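Local coordinates for protein pantothenate synthetase (Francisella tularensis subsp. tularensis, PDB 3N8H) that probably joins pantoate to beta-alanine at the expense of ATP, passing through a pantoyl-adenylate intermediate, to make pantothenate, at residues 121-126 and 231-236; 138-143 and 167-172; 57-62 and 68-73. All coordinates share one frame; numbering follows the deposited sequence.

Contact 1. Residues 121-126 and 231-236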
ATOM      1  N   GLY A 121      16.595   7.813   4.945  1.00 41.96           N
ATOM      2  CA  GLY A 121      16.329   6.749   3.991  1.00 44.94           C
ATOM      3  C   GLY A 121      17.583   6.022   3.519  1.00 45.58           C
ATOM      4  O   GLY A 121      17.577   4.809   3.286  1.00 40.02           O
ATOM      5  N   LYS A 122      18.671   6.764   3.378  1.00 40.21           N
ATOM      6  CA  LYS A 122      19.918   6.193   2.872  1.00 44.85           C
ATOM      7  C   LYS A 122      20.651   5.508   4.020  1.00 40.74           C
ATOM      8  O   LYS A 122      21.255   4.439   3.868  1.00 33.60           O
ATOM      9  CB  LYS A 122      20.800   7.302   2.278  1.00 47.59           C
ATOM     10  CG  LYS A 122      22.107   6.806   1.708  1.00 54.12           C
ATOM     11  CD  LYS A 122      22.936   7.955   1.162  1.00 58.78           C
ATOM     12  CE  LYS A 122      23.116   7.823  -0.338  1.00 66.57           C
ATOM     13  NZ  LYS A 122      24.111   8.789  -0.873  1.00 70.32           N
ATOM     14  N   SER A 123      20.575   6.163   5.172  1.00 43.52           N
ATOM     15  CA  SER A 123      21.188   5.712   6.408  1.00 45.56           C
ATOM     16  C   SER A 123      20.496   4.440   6.918  1.00 40.82           C
ATOM     17  O   SER A 123      21.138   3.563   7.498  1.00 40.02           O
ATOM     18  CB  SER A 123      21.092   6.842   7.443  1.00 42.13           C
ATOM     19  OG  SER A 123      22.020   6.684   8.483  1.00 48.09           O
ATOM     20  N   ARG A 124      19.190   4.330   6.700  1.00 32.57           N
ATOM     21  CA  ARG A 124      18.454   3.146   7.167  1.00 37.04           C
ATOM     22  C   ARG A 124      17.754   2.418   6.015  1.00 46.06           C
ATOM     23  O   ARG A 124      16.550   2.587   5.786  1.00 37.04           O
ATOM     24  CB  ARG A 124      17.443   3.502   8.256  1.00 33.83           C
ATOM     25  CG  ARG A 124      18.025   4.314   9.424  1.00 36.08           C
ATOM     26  CD  ARG A 124      16.953   4.554  10.492  1.00 34.40           C
ATOM     27  NE  ARG A 124      16.467   3.302  11.072  1.00 35.19           N
ATOM     28  CZ  ARG A 124      15.523   3.223  11.999  1.00 36.02           C
ATOM     29  NH1 ARG A 124      14.964   4.338  12.464  1.00 31.08           N
ATOM     30  NH2 ARG A 124      15.156   2.027  12.477  1.00 32.42           N
ATOM     31  N   PRO A 125      18.514   1.616   5.270  1.00 45.19           N
ATOM     32  CA  PRO A 125      17.894   0.995   4.114  1.00 45.72           C
ATOM     33  C   PRO A 125      16.692   0.151   4.535  1.00 46.16           C
ATOM     34  O   PRO A 125      16.803  -0.674   5.454  1.00 39.24           O
ATOM     35  CB  PRO A 125      19.012   0.110   3.554  1.00 56.03           C
ATOM     36  CG  PRO A 125      20.283   0.803   3.981  1.00 59.51           C
ATOM     37  CD  PRO A 125      19.975   1.428   5.312  1.00 52.27           C
ATOM     38  N   GLY A 126      15.548   0.362   3.881  1.00 38.88           N
ATOM     39  CA  GLY A 126      14.383  -0.481   4.115  1.00 38.68           C
ATOM     40  C   GLY A 126      13.559  -0.042   5.319  1.00 32.67           C
ATOM     41  O   GLY A 126      12.461  -0.567   5.565  1.00 35.40           O
ATOM     42  N   LEU A 231      29.264  10.751  14.373  1.00 34.75           N
ATOM     43  CA  LEU A 231      28.317  11.399  13.492  1.00 42.44           C
ATOM     44  C   LEU A 231      28.038  10.479  12.283  1.00 40.25           C
ATOM     45  O   LEU A 231      28.955   9.962  11.662  1.00 45.41           O
ATOM     46  CB  LEU A 231      28.880  12.766  13.090  1.00 47.79           C
ATOM     47  CG  LEU A 231      28.013  13.884  12.505  1.00 58.32           C
ATOM     48  CD1 LEU A 231      27.658  13.571  11.070  1.00 66.12           C
ATOM     49  CD2 LEU A 231      26.763  14.151  13.341  1.00 51.68           C
ATOM     50  N   GLN A 232      26.762  10.231  12.005  1.00 39.27           N
ATOM     51  CA  GLN A 232      26.340   9.525  10.789  1.00 38.12           C
ATOM     52  C   GLN A 232      26.275  10.473   9.596  1.00 38.63           C
ATOM     53  O   GLN A 232      26.878  10.227   8.537  1.00 38.05           O
ATOM     54  CB  GLN A 232      24.968   8.865  11.000  1.00 44.27           C
ATOM     55  CG  GLN A 232      24.968   7.711  11.980  1.00 51.70           C
ATOM     56  CD  GLN A 232      24.947   6.349  11.287  1.00 55.01           C
ATOM     57  OE1 GLN A 232      23.895   5.903  10.810  1.00 46.33           O
ATOM     58  NE2 GLN A 232      26.110   5.677  11.240  1.00 47.23           N
ATOM     59  N   TYR A 233      25.504  11.545   9.751  1.00 35.92           N
ATOM     60  CA  TYR A 233      25.441  12.566   8.712  1.00 40.08           C
ATOM     61  C   TYR A 233      25.007  13.877   9.323  1.00 36.62           C
ATOM     62  O   TYR A 233      24.390  13.918  10.394  1.00 29.54           O
ATOM     63  CB  TYR A 233      24.505  12.159   7.561  1.00 36.49           C
ATOM     64  CG  TYR A 233      23.056  11.988   7.961  1.00 38.82           C
ATOM     65  CD1 TYR A 233      22.527  10.719   8.222  1.00 34.90           C
ATOM     66  CD2 TYR A 233      22.219  13.090   8.094  1.00 41.63           C
ATOM     67  CE1 TYR A 233      21.202  10.559   8.595  1.00 32.27           C
ATOM     68  CE2 TYR A 233      20.898  12.939   8.469  1.00 43.79           C
ATOM     69  CZ  TYR A 233      20.393  11.671   8.715  1.00 36.91           C
ATOM     70  OH  TYR A 233      19.072  11.526   9.084  1.00 37.30           O
ATOM     71  N   ILE A 234      25.394  14.956   8.666  1.00 32.21           N
ATOM     72  CA  ILE A 234      24.835  16.267   8.966  1.00 36.43           C
ATOM     73  C   ILE A 234      24.696  16.996   7.636  1.00 43.70           C
ATOM     74  O   ILE A 234      25.624  17.003   6.813  1.00 38.08           O
ATOM     75  CB  ILE A 234      25.681  17.077   9.987  1.00 36.69           C
ATOM     76  CG1 ILE A 234      24.939  18.349  10.425  1.00 35.36           C
ATOM     77  CG2 ILE A 234      27.087  17.395   9.428  1.00 40.79           C
ATOM     78  CD1 ILE A 234      25.534  18.979  11.697  1.00 37.22           C
ATOM     79  N   GLN A 235      23.524  17.570   7.404  1.00 34.73           N
ATOM     80  CA  GLN A 235      23.250  18.198   6.121  1.00 39.85           C
ATOM     81  C   GLN A 235      22.269  19.346   6.250  1.00 43.29           C
ATOM     82  O   GLN A 235      21.399  19.356   7.139  1.00 36.18           O
ATOM     83  CB  GLN A 235      22.661  17.170   5.149  1.00 46.34           C
ATOM     84  CG  GLN A 235      23.632  16.089   4.720  1.00 62.78           C
ATOM     85  CD  GLN A 235      23.502  15.737   3.251  1.00 74.24           C
ATOM     86  OE1 GLN A 235      22.573  16.176   2.564  1.00 74.83           O
ATOM     87  NE2 GLN A 235      24.433  14.932   2.763  1.00 81.09           N
ATOM     88  N   LYS A 236      22.407  20.313   5.354  1.00 36.89           N
ATOM     89  CA  LYS A 236      21.379  21.332   5.179  1.00 43.11           C
ATOM     90  C   LYS A 236      20.449  20.922   4.057  1.00 47.54           C
ATOM     91  O   LYS A 236      20.882  20.699   2.935  1.00 46.69           O
ATOM     92  CB  LYS A 236      21.993  22.687   4.848  1.00 42.03           C
ATOM     93  CG  LYS A 236      23.000  23.169   5.867  1.00 46.46           C
ATOM     94  CD  LYS A 236      23.651  24.468   5.428  1.00 53.90           C
ATOM     95  CE  LYS A 236      24.875  24.766   6.259  1.00 46.89           C
ATOM     96  NZ  LYS A 236      25.540  26.042   5.815  1.00 66.64           N
TER
HETATM   97  O   HOH W   1      22.573   3.620   9.919  1.00 49.68           O

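Contact 2. Residues 138-143 and 167-172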
ATOM      1  N   LEU A 138      -2.253   0.817  10.125  1.00 31.34           N
ATOM      2  CA  LEU A 138      -2.761   1.458  11.333  1.00 33.13           C
ATOM      3  C   LEU A 138      -3.865   2.464  11.015  1.00 34.89           C
ATOM      4  O   LEU A 138      -4.825   2.653  11.778  1.00 32.21           O
ATOM      5  CB  LEU A 138      -1.615   2.162  12.058  1.00 30.06           C
ATOM      6  CG  LEU A 138      -0.668   1.180  12.774  1.00 33.14           C
ATOM      7  CD1 LEU A 138       0.543   1.895  13.340  1.00 25.89           C
ATOM      8  CD2 LEU A 138      -1.418   0.423  13.911  1.00 37.38           C
ATOM      9  N   LEU A 139      -3.709   3.124   9.885  1.00 28.68           N
ATOM     10  CA  LEU A 139      -4.666   4.132   9.449  1.00 37.15           C
ATOM     11  C   LEU A 139      -5.944   3.459   8.959  1.00 33.50           C
ATOM     12  O   LEU A 139      -7.063   3.996   9.124  1.00 34.70           O
ATOM     13  CB  LEU A 139      -4.039   4.972   8.325  1.00 35.26           C
ATOM     14  CG  LEU A 139      -3.032   6.039   8.776  1.00 35.18           C
ATOM     15  CD1 LEU A 139      -2.441   6.815   7.565  1.00 24.47           C
ATOM     16  CD2 LEU A 139      -3.697   6.996   9.743  1.00 33.57           C
ATOM     17  N   GLN A 140      -5.769   2.279   8.366  1.00 29.94           N
ATOM     18  CA  GLN A 140      -6.879   1.526   7.784  1.00 31.71           C
ATOM     19  C   GLN A 140      -7.681   0.912   8.923  1.00 36.90           C
ATOM     20  O   GLN A 140      -8.894   0.769   8.854  1.00 35.68           O
ATOM     21  CB  GLN A 140      -6.351   0.446   6.851  1.00 28.37           C
ATOM     22  CG  GLN A 140      -5.786   0.964   5.498  1.00 35.20           C
ATOM     23  CD  GLN A 140      -6.892   1.520   4.591  1.00 42.22           C
ATOM     24  OE1 GLN A 140      -7.190   2.721   4.615  1.00 37.66           O
ATOM     25  NE2 GLN A 140      -7.518   0.641   3.809  1.00 38.24           N
ATOM     26  N   ILE A 141      -6.983   0.592   9.999  1.00 36.84           N
ATOM     27  CA  ILE A 141      -7.613   0.031  11.181  1.00 40.26           C
ATOM     28  C   ILE A 141      -8.317   1.139  11.966  1.00 38.55           C
ATOM     29  O   ILE A 141      -9.471   0.997  12.320  1.00 38.96           O
ATOM     30  CB  ILE A 141      -6.569  -0.696  12.088  1.00 36.20           C
ATOM     31  CG1 ILE A 141      -5.990  -1.915  11.353  1.00 30.98           C
ATOM     32  CG2 ILE A 141      -7.214  -1.122  13.407  1.00 36.56           C
ATOM     33  CD1 ILE A 141      -4.654  -2.432  11.972  1.00 36.16           C
ATOM     34  N   THR A 142      -7.630   2.253  12.222  1.00 31.04           N
ATOM     35  CA  THR A 142      -8.148   3.246  13.162  1.00 29.06           C
ATOM     36  C   THR A 142      -9.105   4.264  12.521  1.00 34.00           C
ATOM     37  O   THR A 142      -9.948   4.824  13.203  1.00 39.10           O
ATOM     38  CB  THR A 142      -7.011   4.012  13.831  1.00 32.96           C
ATOM     39  OG1 THR A 142      -6.183   4.583  12.810  1.00 34.32           O
ATOM     40  CG2 THR A 142      -6.162   3.059  14.685  1.00 36.60           C
ATOM     41  N   LYS A 143      -8.934   4.506  11.227  1.00 32.32           N
ATOM     42  CA  LYS A 143      -9.766   5.451  10.469  1.00 34.57           C
ATOM     43  C   LYS A 143     -10.047   6.712  11.270  1.00 35.56           C
ATOM     44  O   LYS A 143     -11.196   7.018  11.581  1.00 39.83           O
ATOM     45  CB  LYS A 143     -11.062   4.789   9.999  1.00 35.98           C
ATOM     46  CG  LYS A 143     -10.836   3.689   8.975  1.00 45.18           C
ATOM     47  CD  LYS A 143     -12.078   2.823   8.769  1.00 53.91           C
ATOM     48  CE  LYS A 143     -12.464   2.079  10.042  1.00 67.11           C
ATOM     49  NZ  LYS A 143     -13.400   0.952   9.762  1.00 72.86           N
ATOM     50  N   PHE A 167      -3.265   7.271  -1.256  1.00 28.08           N
ATOM     51  CA  PHE A 167      -4.230   6.210  -1.014  1.00 33.77           C
ATOM     52  C   PHE A 167      -5.517   6.723  -0.417  1.00 36.14           C
ATOM     53  O   PHE A 167      -6.221   6.008   0.304  1.00 35.96           O
ATOM     54  CB  PHE A 167      -3.568   5.095  -0.196  1.00 32.45           C
ATOM     55  CG  PHE A 167      -2.369   4.536  -0.898  1.00 35.58           C
ATOM     56  CD1 PHE A 167      -2.534   3.829  -2.089  1.00 32.44           C
ATOM     57  CD2 PHE A 167      -1.090   4.785  -0.435  1.00 36.07           C
ATOM     58  CE1 PHE A 167      -1.437   3.325  -2.791  1.00 35.28           C
ATOM     59  CE2 PHE A 167       0.024   4.291  -1.124  1.00 40.04           C
ATOM     60  CZ  PHE A 167      -0.144   3.566  -2.306  1.00 33.62           C
ATOM     61  N   PHE A 168      -5.795   7.987  -0.716  1.00 39.20           N
ATOM     62  CA  PHE A 168      -7.097   8.590  -0.481  1.00 34.57           C
ATOM     63  C   PHE A 168      -7.645   8.348   0.903  1.00 40.42           C
ATOM     64  O   PHE A 168      -8.797   7.954   1.078  1.00 44.70           O
ATOM     65  CB  PHE A 168      -8.044   8.121  -1.580  1.00 31.58           C
ATOM     66  CG  PHE A 168      -7.493   8.389  -2.957  1.00 36.75           C
ATOM     67  CD1 PHE A 168      -7.666   9.630  -3.555  1.00 40.86           C
ATOM     68  CD2 PHE A 168      -6.754   7.430  -3.625  1.00 34.35           C
ATOM     69  CE1 PHE A 168      -7.134   9.902  -4.810  1.00 47.19           C
ATOM     70  CE2 PHE A 168      -6.212   7.707  -4.888  1.00 37.36           C
ATOM     71  CZ  PHE A 168      -6.412   8.944  -5.473  1.00 44.58           C
ATOM     72  N   ILE A 169      -6.797   8.592   1.892  1.00 39.31           N
ATOM     73  CA  ILE A 169      -7.177   8.466   3.288  1.00 36.25           C
ATOM     74  C   ILE A 169      -7.663   9.828   3.785  1.00 40.52           C
ATOM     75  O   ILE A 169      -6.923  10.808   3.759  1.00 37.11           O
ATOM     76  CB  ILE A 169      -5.960   7.996   4.093  1.00 36.70           C
ATOM     77  CG1 ILE A 169      -5.575   6.575   3.639  1.00 37.48           C
ATOM     78  CG2 ILE A 169      -6.209   8.087   5.606  1.00 42.61           C
ATOM     79  CD1 ILE A 169      -4.223   6.126   4.153  1.00 34.22           C
ATOM     80  N   ASN A 170      -8.908   9.902   4.234  1.00 36.24           N
ATOM     81  CA  ASN A 170      -9.465  11.195   4.648  1.00 39.83           C
ATOM     82  C   ASN A 170      -9.145  11.490   6.108  1.00 42.09           C
ATOM     83  O   ASN A 170      -9.974  11.324   7.001  1.00 45.68           O
ATOM     84  CB  ASN A 170     -10.973  11.275   4.365  1.00 52.17           C
ATOM     85  CG  ASN A 170     -11.488  12.699   4.381  1.00 60.23           C
ATOM     86  OD1 ASN A 170     -10.884  13.578   4.992  1.00 72.07           O
ATOM     87  ND2 ASN A 170     -12.609  12.938   3.701  1.00 73.07           N
ATOM     88  N   THR A 171      -7.903  11.888   6.330  1.00 44.84           N
ATOM     89  CA  THR A 171      -7.367  12.128   7.650  1.00 43.89           C
ATOM     90  C   THR A 171      -6.517  13.390   7.551  1.00 44.43           C
ATOM     91  O   THR A 171      -5.737  13.538   6.618  1.00 43.61           O
ATOM     92  CB  THR A 171      -6.483  10.948   8.105  1.00 43.80           C
ATOM     93  OG1 THR A 171      -7.313   9.814   8.400  1.00 49.29           O
ATOM     94  CG2 THR A 171      -5.697  11.319   9.344  1.00 38.92           C
ATOM     95  N   LYS A 172      -6.692  14.311   8.488  1.00 36.98           N
ATOM     96  CA  LYS A 172      -5.848  15.489   8.517  1.00 31.06           C
ATOM     97  C   LYS A 172      -4.566  15.144   9.276  1.00 36.69           C
ATOM     98  O   LYS A 172      -4.590  14.360  10.230  1.00 39.15           O
ATOM     99  CB  LYS A 172      -6.578  16.659   9.177  1.00 37.08           C
ATOM    100  CG  LYS A 172      -5.767  17.927   9.246  1.00 48.14           C
ATOM    101  CD  LYS A 172      -6.656  19.167   9.191  1.00 57.51           C
ATOM    102  CE  LYS A 172      -6.728  19.878  10.539  1.00 64.20           C
ATOM    103  NZ  LYS A 172      -7.727  19.269  11.469  1.00 62.70           N
TER

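Contact 3. Residues 57-62 and 68-73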
ATOM      1  N   ILE A  57       0.527   1.484  20.425  1.00 33.56           N
ATOM      2  CA  ILE A  57       1.872   1.108  20.806  1.00 36.45           C
ATOM      3  C   ILE A  57       2.144  -0.208  20.110  1.00 37.34           C
ATOM      4  O   ILE A  57       1.474  -1.229  20.355  1.00 34.40           O
ATOM      5  CB  ILE A  57       2.021   0.930  22.321  1.00 38.81           C
ATOM      6  CG1 ILE A  57       1.909   2.287  23.027  1.00 30.57           C
ATOM      7  CG2 ILE A  57       3.352   0.230  22.674  1.00 38.13           C
ATOM      8  CD1 ILE A  57       1.937   2.167  24.554  1.00 37.67           C
ATOM      9  N   PHE A  58       3.110  -0.157  19.201  1.00 31.28           N
ATOM     10  CA  PHE A  58       3.460  -1.307  18.393  1.00 35.97           C
ATOM     11  C   PHE A  58       4.873  -1.088  17.887  1.00 38.19           C
ATOM     12  O   PHE A  58       5.119  -0.182  17.075  1.00 32.62           O
ATOM     13  CB  PHE A  58       2.482  -1.513  17.217  1.00 41.78           C
ATOM     14  CG  PHE A  58       2.826  -2.716  16.334  1.00 40.90           C
ATOM     15  CD1 PHE A  58       3.184  -2.541  14.989  1.00 35.02           C
ATOM     16  CD2 PHE A  58       2.809  -4.012  16.860  1.00 40.89           C
ATOM     17  CE1 PHE A  58       3.513  -3.640  14.176  1.00 30.90           C
ATOM     18  CE2 PHE A  58       3.138  -5.114  16.063  1.00 41.68           C
ATOM     19  CZ  PHE A  58       3.484  -4.931  14.712  1.00 36.03           C
ATOM     20  N   VAL A  59       5.799  -1.898  18.409  1.00 32.92           N
ATOM     21  CA  VAL A  59       7.161  -1.896  17.933  1.00 35.50           C
ATOM     22  C   VAL A  59       7.220  -2.697  16.636  1.00 40.58           C
ATOM     23  O   VAL A  59       7.307  -3.934  16.630  1.00 37.36           O
ATOM     24  CB  VAL A  59       8.153  -2.495  18.957  1.00 34.05           C
ATOM     25  CG1 VAL A  59       9.565  -2.249  18.471  1.00 32.51           C
ATOM     26  CG2 VAL A  59       7.974  -1.868  20.370  1.00 27.17           C
ATOM     27  N   ASN A  60       7.173  -1.975  15.532  1.00 37.12           N
ATOM     28  CA  ASN A  60       7.093  -2.579  14.211  1.00 33.00           C
ATOM     29  C   ASN A  60       8.418  -3.164  13.720  1.00 35.88           C
ATOM     30  O   ASN A  60       9.329  -2.412  13.371  1.00 31.14           O
ATOM     31  CB  ASN A  60       6.560  -1.544  13.210  1.00 30.12           C
ATOM     32  CG  ASN A  60       6.514  -2.076  11.810  1.00 34.43           C
ATOM     33  OD1 ASN A  60       6.141  -3.223  11.596  1.00 33.44           O
ATOM     34  ND2 ASN A  60       6.902  -1.249  10.843  1.00 36.36           N
ATOM     35  N   PRO A  61       8.515  -4.508  13.650  1.00 39.75           N
ATOM     36  CA  PRO A  61       9.783  -5.146  13.278  1.00 36.70           C
ATOM     37  C   PRO A  61      10.231  -4.808  11.859  1.00 42.81           C
ATOM     38  O   PRO A  61      11.425  -4.818  11.583  1.00 39.51           O
ATOM     39  CB  PRO A  61       9.478  -6.649  13.326  1.00 38.66           C
ATOM     40  CG  PRO A  61       8.124  -6.789  13.917  1.00 47.11           C
ATOM     41  CD  PRO A  61       7.429  -5.483  13.869  1.00 44.14           C
ATOM     42  N   THR A  62       9.292  -4.512  10.955  0.77 36.15           N
ATOM     43  CA  THR A  62       9.661  -4.405   9.532  0.77 29.20           C
ATOM     44  C   THR A  62      10.420  -3.122   9.253  0.77 26.22           C
ATOM     45  O   THR A  62      11.014  -2.953   8.190  0.77 35.72           O
ATOM     46  CB  THR A  62       8.460  -4.501   8.569  0.77 32.04           C
ATOM     47  OG1 THR A  62       7.593  -3.365   8.749  0.77 33.14           O
ATOM     48  CG2 THR A  62       7.698  -5.811   8.781  0.77 31.67           C
ATOM     49  N   ASN A  68      20.071  -5.539  16.344  1.00 43.05           N
ATOM     50  CA  ASN A  68      20.400  -5.191  17.729  1.00 44.27           C
ATOM     51  C   ASN A  68      19.521  -4.050  18.222  1.00 42.12           C
ATOM     52  O   ASN A  68      19.021  -4.045  19.357  1.00 37.62           O
ATOM     53  CB  ASN A  68      21.876  -4.831  17.867  1.00 54.89           C
ATOM     54  CG  ASN A  68      22.343  -4.849  19.311  1.00 67.71           C
ATOM     55  OD1 ASN A  68      22.248  -5.876  20.001  1.00 65.41           O
ATOM     56  ND2 ASN A  68      22.849  -3.711  19.781  1.00 69.86           N
ATOM     57  N   ASP A  69      19.325  -3.077  17.352  1.00 40.03           N
ATOM     58  CA  ASP A  69      18.405  -1.992  17.651  1.00 36.98           C
ATOM     59  C   ASP A  69      17.032  -2.560  18.047  1.00 37.91           C
ATOM     60  O   ASP A  69      16.452  -2.159  19.063  1.00 38.10           O
ATOM     61  CB  ASP A  69      18.283  -1.059  16.449  1.00 36.02           C
ATOM     62  CG  ASP A  69      17.404   0.145  16.738  1.00 41.53           C
ATOM     63  OD1 ASP A  69      17.316   0.552  17.922  1.00 38.21           O
ATOM     64  OD2 ASP A  69      16.790   0.666  15.784  1.00 40.60           O
ATOM     65  N   TYR A  70      16.528  -3.510  17.262  1.00 43.01           N
ATOM     66  CA  TYR A  70      15.230  -4.106  17.556  1.00 43.32           C
ATOM     67  C   TYR A  70      15.250  -4.846  18.887  1.00 42.49           C
ATOM     68  O   TYR A  70      14.339  -4.696  19.691  1.00 41.55           O
ATOM     69  CB  TYR A  70      14.803  -5.052  16.438  1.00 39.63           C
ATOM     70  CG  TYR A  70      13.437  -5.678  16.625  1.00 41.22           C
ATOM     71  CD1 TYR A  70      12.268  -4.923  16.481  1.00 41.67           C
ATOM     72  CD2 TYR A  70      13.307  -7.036  16.911  1.00 38.66           C
ATOM     73  CE1 TYR A  70      11.012  -5.506  16.641  1.00 42.34           C
ATOM     74  CE2 TYR A  70      12.055  -7.628  17.067  1.00 43.39           C
ATOM     75  CZ  TYR A  70      10.912  -6.860  16.933  1.00 49.54           C
ATOM     76  OH  TYR A  70       9.673  -7.448  17.089  1.00 56.02           O
ATOM     77  N   GLN A  71      16.289  -5.650  19.107  1.00 41.99           N
ATOM     78  CA  GLN A  71      16.386  -6.453  20.322  1.00 42.06           C
ATOM     79  C   GLN A  71      16.385  -5.593  21.588  1.00 38.75           C
ATOM     80  O   GLN A  71      15.739  -5.927  22.577  1.00 41.87           O
ATOM     81  CB  GLN A  71      17.651  -7.306  20.301  1.00 53.87           C
ATOM     82  CG  GLN A  71      17.785  -8.242  19.122  1.00 67.97           C
ATOM     83  CD  GLN A  71      19.015  -9.128  19.259  1.00 82.09           C
ATOM     84  OE1 GLN A  71      19.188  -9.802  20.277  1.00 88.87           O
ATOM     85  NE2 GLN A  71      19.880  -9.123  18.245  1.00 80.64           N
ATOM     86  N   THR A  72      17.109  -4.482  21.545  1.00 32.09           N
ATOM     87  CA  THR A  72      17.249  -3.606  22.692  1.00 38.46           C
ATOM     88  C   THR A  72      16.211  -2.489  22.756  1.00 33.66           C
ATOM     89  O   THR A  72      16.226  -1.707  23.698  1.00 33.60           O
ATOM     90  CB  THR A  72      18.647  -2.943  22.694  1.00 46.31           C
ATOM     91  OG1 THR A  72      18.826  -2.208  21.469  1.00 46.31           O
ATOM     92  CG2 THR A  72      19.761  -4.001  22.839  1.00 38.72           C
ATOM     93  N   TYR A  73      15.327  -2.384  21.764  1.00 31.60           N
ATOM     94  CA  TYR A  73      14.412  -1.245  21.754  1.00 30.03           C
ATOM     95  C   TYR A  73      13.637  -1.173  23.076  1.00 33.03           C
ATOM     96  O   TYR A  73      13.186  -2.197  23.590  1.00 34.75           O
ATOM     97  CB  TYR A  73      13.435  -1.310  20.575  1.00 33.65           C
ATOM     98  CG  TYR A  73      12.764   0.034  20.391  1.00 39.19           C
ATOM     99  CD1 TYR A  73      13.430   1.074  19.758  1.00 35.94           C
ATOM    100  CD2 TYR A  73      11.495   0.282  20.918  1.00 36.39           C
ATOM    101  CE1 TYR A  73      12.838   2.320  19.604  1.00 35.19           C
ATOM    102  CE2 TYR A  73      10.890   1.525  20.770  1.00 36.48           C
ATOM    103  CZ  TYR A  73      11.565   2.545  20.115  1.00 30.31           C
ATOM    104  OH  TYR A  73      10.968   3.782  19.962  1.00 34.58           O
TER

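Contact 1. Residues 121-126 and 231-236
Ser123 meets Tyr233 and Gln232 where the end of a short helix approaches an edge strand. The tighter part is the serine against the tyrosine ring. Ser123 CB lies 3.9 Å from Tyr233 CE1 and comes at the ring obliquely. Ser123 OG reaches the same carbon at the ring edge, in the ring plane, 4.0 Å from Tyr233 CE1. The tyrosine CG sits between its own backbone N and carbonyl carbon (chi1 63°), and the ring extends from the strand to Ser123. Its hydroxyl is held by Glu120, just ahead of the 121-126 segment.

The Gln232 side is looser and wetter. Ser123 OG and Gln232 OE1 are 3.1 Å apart, but the angle is too poor for a hydrogen bond. Both atoms are instead bonded to Arg251, the serine to NH2 and the glutamine to NE. A water also bridges the segments. It donates to Ser123 O at 2.8 Å and to Gln232 OE1 at 2.8 Å. Gln232 itself is exposed, and the two segments bury only 101 Å² between them.

Gln232 and Tyr233 sit opposite Ala244 of strand 240-247 in a classic beta bulge, and both of their side chains point to the helix. The residue after Ser123, Arg124, lines the pocket of a bound proline. Strand 230-237 is an outer strand of the three-stranded antiparallel sheet, with strand 240-247 beside it and helix 217-225 packed on Leu231 and Ile234; Arg251, from strand 250-257, reaches back to helix 120-123.

Contact 2. Residues 138-143 and 167-172
Leu139 and Ile169 meet through their terminal methyls, Leu139 CD1 lying 3.9 Å from Ile169 CD1. The two side chains cross at about a right angle. Ile169 CG1 stands anti to its carbonyl carbon (chi1 -65°), and CD1 carries on from it to the leucine. Beside this apolar touch the end of Gln140 comes near, with Gln140 OE1 4.3 Å from Ile169 CG1. Thr171 CB also points to the helix, but the side chain stops short of contact.

The helix is 127-142, and the other segment is the turn that leads from helix 154-166 into strand 172-176. That strand is an outermost one of the Rossmann-like parallel sheet expected of a HUP-clan ligase. Asn170 centres an inverse gamma turn, two residues before the strand.

Further out, in the last turn of the helix, Leu138 O accepts from both Thr142 N and Thr142 OG1, the latter at 2.6 Å. The two donors come from opposite faces of its carbonyl plane. Lys143 then leaves the helix with positive phi. Thr171 OG1 is bonded to Pro144 O, which ties the turn to the residue after Lys143. The second subunit of the homodimer packs against this region. Gln140 NE2 is hydrogen-bonded to Phe167 O and Gln140 OE1 of that subunit, and Phe168 packs on its Ile141.

Contact 3. Residues 57-62 and 68-73
Tyr70 and Val59 bury the most surface here, and Pro61 and Tyr73 follow. Tyr70 lies alongside Pro61, the two side chains pointing the same way. Tyr70 CE1 is 3.6 Å from Pro61 CA and 3.8 Å from Pro61 CB. Further along the ring, Tyr70 OH sits 3.6 Å from Pro61 CG. The proline thus follows one side of the tyrosine from CE1 to the hydroxyl. Tyr70 CG stands anti to the backbone N (chi1 -178°), and this carries the ring off the helix onto the loop.

Val59 fits between the two tyrosines. Val59 CG1 is 4.0 Å from Tyr70 CE1 and 4.0 Å from Tyr73 CD2. It approaches both rings obliquely. Val59 CG2 adds a longer touch to Tyr73. Phe64 packs edge-to-face with both tyrosines, so the aromatic cluster takes in the link between the segments.

Between Val59 and Pro61, Asn60 points its CB away from the helix, and its OD1 is hydrogen-bonded to Tyr101 OH.

The loop follows strand 52-57 of the parallel sheet and leads toward Gln63, part of the proline pocket. Tyr73 lies close to Met32, Ser189 and the bound AMP. The arrangement is that of a loop leaving the C-terminal end of a strand in a Rossmann-like nucleotide-binding domain.

In the fold
From the N terminus, contact 3 closes first. It folds the loop after strand 52-57 back on helix 67-72 across only five residues. Contact 1 opens much later, at helix 120-123, and closes at strand 230-237, so it joins the parallel-sheet domain to the antiparallel sheet. Contact 2 opens and closes within that long span. It ties helix 127-142 to the turn before strand 172-176, next to the second subunit. Contacts 1 and 3 touch, with Arg124 NH2 3.9 Å from Asp69 OD2. Contact 2 touches neither: its nearest atoms lie about 14 Å from those of contact 1 and about 5 Å from those of contact 3.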